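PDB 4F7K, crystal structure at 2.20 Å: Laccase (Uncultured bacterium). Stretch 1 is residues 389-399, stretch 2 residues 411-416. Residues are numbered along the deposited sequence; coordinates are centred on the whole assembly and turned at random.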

# COMPACT_ATOMS: atom_id res chain seq x y z
N VAL A 389 -3.79 -9.55 17.19
CA VAL A 389 -3.91 -10.95 17.55
C VAL A 389 -2.96 -11.73 16.68
O VAL A 389 -3.24 -11.96 15.50
CB VAL A 389 -5.39 -11.47 17.37
CG1 VAL A 389 -5.48 -13.01 17.63
CG2 VAL A 389 -6.33 -10.71 18.26
N PHE A 390 -1.84 -12.13 17.27
CA PHE A 390 -0.90 -13.02 16.60
C PHE A 390 -1.36 -14.45 16.33
O PHE A 390 -0.98 -15.38 17.04
CB PHE A 390 0.42 -12.98 17.35
CG PHE A 390 1.05 -11.61 17.34
CD1 PHE A 390 1.66 -11.14 16.17
CD2 PHE A 390 0.94 -10.76 18.43
CE1 PHE A 390 2.21 -9.87 16.13
CE2 PHE A 390 1.48 -9.48 18.39
CZ PHE A 390 2.13 -9.04 17.24
N ASP A 391 -2.15 -14.61 15.26
CA ASP A 391 -2.74 -15.90 14.84
C ASP A 391 -1.99 -16.59 13.67
O ASP A 391 -2.17 -17.81 13.44
CB ASP A 391 -4.20 -15.69 14.41
CG ASP A 391 -4.33 -14.65 13.28
OD1 ASP A 391 -3.30 -14.06 12.94
OD2 ASP A 391 -5.44 -14.42 12.75
N ASN A 392 -1.18 -15.80 12.92
CA ASN A 392 -0.35 -16.32 11.79
C ASN A 392 1.04 -16.78 12.21
O ASN A 392 1.86 -15.98 12.68
CB ASN A 392 -0.23 -15.26 10.66
CG ASN A 392 0.16 -15.86 9.27
OD1 ASN A 392 0.57 -17.02 9.12
ND2 ASN A 392 0.04 -15.03 8.25
N PRO A 393 1.33 -18.09 12.04
CA PRO A 393 2.59 -18.59 12.59
C PRO A 393 3.82 -18.23 11.79
O PRO A 393 3.80 -18.24 10.55
CB PRO A 393 2.41 -20.12 12.57
CG PRO A 393 0.94 -20.33 12.45
CD PRO A 393 0.45 -19.19 11.61
N GLY A 394 4.88 -17.94 12.52
CA GLY A 394 6.20 -17.86 11.95
C GLY A 394 6.91 -16.64 12.47
O GLY A 394 6.61 -16.19 13.58
N ASN A 395 7.87 -16.15 11.68
CA ASN A 395 8.78 -15.05 12.05
C ASN A 395 8.49 -13.85 11.15
O ASN A 395 8.60 -13.94 9.90
CB ASN A 395 10.23 -15.51 11.92
CG ASN A 395 10.56 -16.64 12.90
OD1 ASN A 395 11.35 -17.54 12.60
ND2 ASN A 395 9.93 -16.62 14.05
N TRP A 396 8.05 -12.76 11.80
CA TRP A 396 7.40 -11.64 11.15
C TRP A 396 8.04 -10.29 11.45
O TRP A 396 7.91 -9.75 12.55
CB TRP A 396 5.93 -11.57 11.53
CG TRP A 396 5.23 -12.83 11.26
CD1 TRP A 396 4.93 -13.80 12.15
CD2 TRP A 396 4.73 -13.27 9.99
NE1 TRP A 396 4.25 -14.82 11.54
CE2 TRP A 396 4.11 -14.53 10.21
CE3 TRP A 396 4.72 -12.73 8.70
CZ2 TRP A 396 3.50 -15.26 9.20
CZ3 TRP A 396 4.11 -13.47 7.67
CH2 TRP A 396 3.50 -14.72 7.93
N LEU A 397 8.70 -9.74 10.44
CA LEU A 397 9.23 -8.39 10.50
C LEU A 397 8.22 -7.38 11.03
O LEU A 397 7.07 -7.37 10.61
CB LEU A 397 9.70 -7.97 9.10
CG LEU A 397 10.52 -6.69 8.92
CD1 LEU A 397 11.90 -6.82 9.54
CD2 LEU A 397 10.66 -6.38 7.43
N LEU A 398 8.66 -6.57 11.97
CA LEU A 398 7.98 -5.33 12.31
C LEU A 398 8.91 -4.20 11.82
O LEU A 398 10.04 -4.03 12.29
CB LEU A 398 7.68 -5.23 13.80
CG LEU A 398 6.94 -4.04 14.42
CD1 LEU A 398 5.61 -3.75 13.78
CD2 LEU A 398 6.71 -4.33 15.90
N HIS A 399 8.45 -3.48 10.82
CA HIS A 399 9.32 -2.58 10.09
C HIS A 399 8.96 -1.16 10.45
O HIS A 399 7.84 -0.75 10.21
CB HIS A 399 9.20 -2.84 8.58
CG HIS A 399 10.11 -1.98 7.75
ND1 HIS A 399 11.30 -1.47 8.23
CD2 HIS A 399 10.01 -1.57 6.47
CE1 HIS A 399 11.89 -0.77 7.28
NE2 HIS A 399 11.12 -0.80 6.20
N LYS A 411 16.21 -3.27 12.77
CA LYS A 411 15.39 -4.29 12.13
C LYS A 411 14.83 -5.33 13.13
O LYS A 411 15.45 -6.39 13.37
CB LYS A 411 16.19 -4.96 11.01
N THR A 412 13.66 -5.02 13.68
CA THR A 412 12.97 -5.85 14.68
C THR A 412 11.99 -6.90 14.12
O THR A 412 11.45 -6.74 13.03
CB THR A 412 12.20 -4.95 15.68
OG1 THR A 412 11.33 -5.74 16.50
CG2 THR A 412 11.39 -3.92 14.93
N TRP A 413 11.76 -7.97 14.88
CA TRP A 413 10.80 -8.97 14.47
C TRP A 413 10.05 -9.64 15.60
O TRP A 413 10.39 -9.48 16.76
CB TRP A 413 11.44 -10.03 13.56
CG TRP A 413 12.61 -10.73 14.15
CD1 TRP A 413 13.87 -10.23 14.31
CD2 TRP A 413 12.64 -12.07 14.63
NE1 TRP A 413 14.68 -11.18 14.87
CE2 TRP A 413 13.96 -12.32 15.07
CE3 TRP A 413 11.69 -13.10 14.73
CZ2 TRP A 413 14.35 -13.55 15.62
CZ3 TRP A 413 12.07 -14.32 15.26
CH2 TRP A 413 13.39 -14.54 15.70
N VAL A 414 9.01 -10.38 15.24
CA VAL A 414 8.19 -11.11 16.18
C VAL A 414 8.07 -12.61 15.80
O VAL A 414 7.69 -12.96 14.67
CB VAL A 414 6.81 -10.46 16.30
CG1 VAL A 414 5.82 -11.44 16.85
CG2 VAL A 414 6.89 -9.22 17.20
N GLU A 415 8.41 -13.46 16.77
CA GLU A 415 8.29 -14.91 16.65
C GLU A 415 6.87 -15.32 17.03
O GLU A 415 6.32 -14.83 18.01
CB GLU A 415 9.33 -15.58 17.55
CG GLU A 415 9.56 -17.08 17.31
CD GLU A 415 10.81 -17.64 18.03
OE1 GLU A 415 11.38 -16.96 18.92
OE2 GLU A 415 11.22 -18.77 17.71
N VAL A 416 6.27 -16.21 16.25
CA VAL A 416 4.91 -16.70 16.50
C VAL A 416 4.82 -18.22 16.33
O VAL A 416 4.97 -18.75 15.22
CB VAL A 416 3.86 -16.02 15.61
CG1 VAL A 416 2.47 -16.62 15.86
CG2 VAL A 416 3.85 -14.52 15.83

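The strand from Asn 395 runs antiparallel to the strand ending at Glu 415, and all five hydrogen bonds between the stretches join backbone atoms. Trp 396 and Val 414 form a reciprocal pair, with Trp 396 N to Val 414 O at 2.9 Å and Val 414 N to Trp 396 O at 3.0 Å. Two residues along, Gly 394 and Val 416 repeat the pattern through more bent bonds, Gly 394 N to Val 416 O at 2.8 Å and Val 416 N to Gly 394 O at 2.7 Å. At the other end Leu 398 N donates to Thr 412 O at 3.0 Å. Between these rungs, CA-H...O contacts, such as Asn 395 CA to Val 414 O at 3.5 Å, accompany the close approach of the chains. The backbone angles of Gly 394 (136/-155) would jam a CB against the preceding carbonyl oxygen, which calls for glycine.

Apolar packing gathers around the two valines of the second stretch. Val 414 CG1 lies over one face of the Phe 390 ring, 4.0 Å from Phe 390 CE1. Val 416, the residue most covered by the other stretch, reaches both aromatic rings through CG2, 4.0 Å from Phe 390 CD1 and 3.9 Å from Trp 396 CD1, the latter at the indole edge; its CG1 lies 3.3 Å from Asn 392 O. These short branched side chains bring methyls against the rings, and Phe 390, Trp 396 and Val 414 are all buried. Thr 412 CG2 lies 4.1 Å from Leu 398 CB. Within the first stretch, Asn 392 O gives the indole nitrogen a weak hydrogen-bond partner (Trp 396 NE1 to Asn 392 O, 2.9 Å).

The sheet face bearing Asn 395, Leu 397, Trp 413 and Glu 415 is less enclosed. Asn 395 ND2 sits at the edge of the Trp 413 ring, 3.4 Å from Trp 413 CZ3, and packs 3.3 Å from Glu 415 CG. Leu 397 CD1 lies 3.5 Å from Thr 412 O. Together the stretches bury 634 Å², summed over both sides.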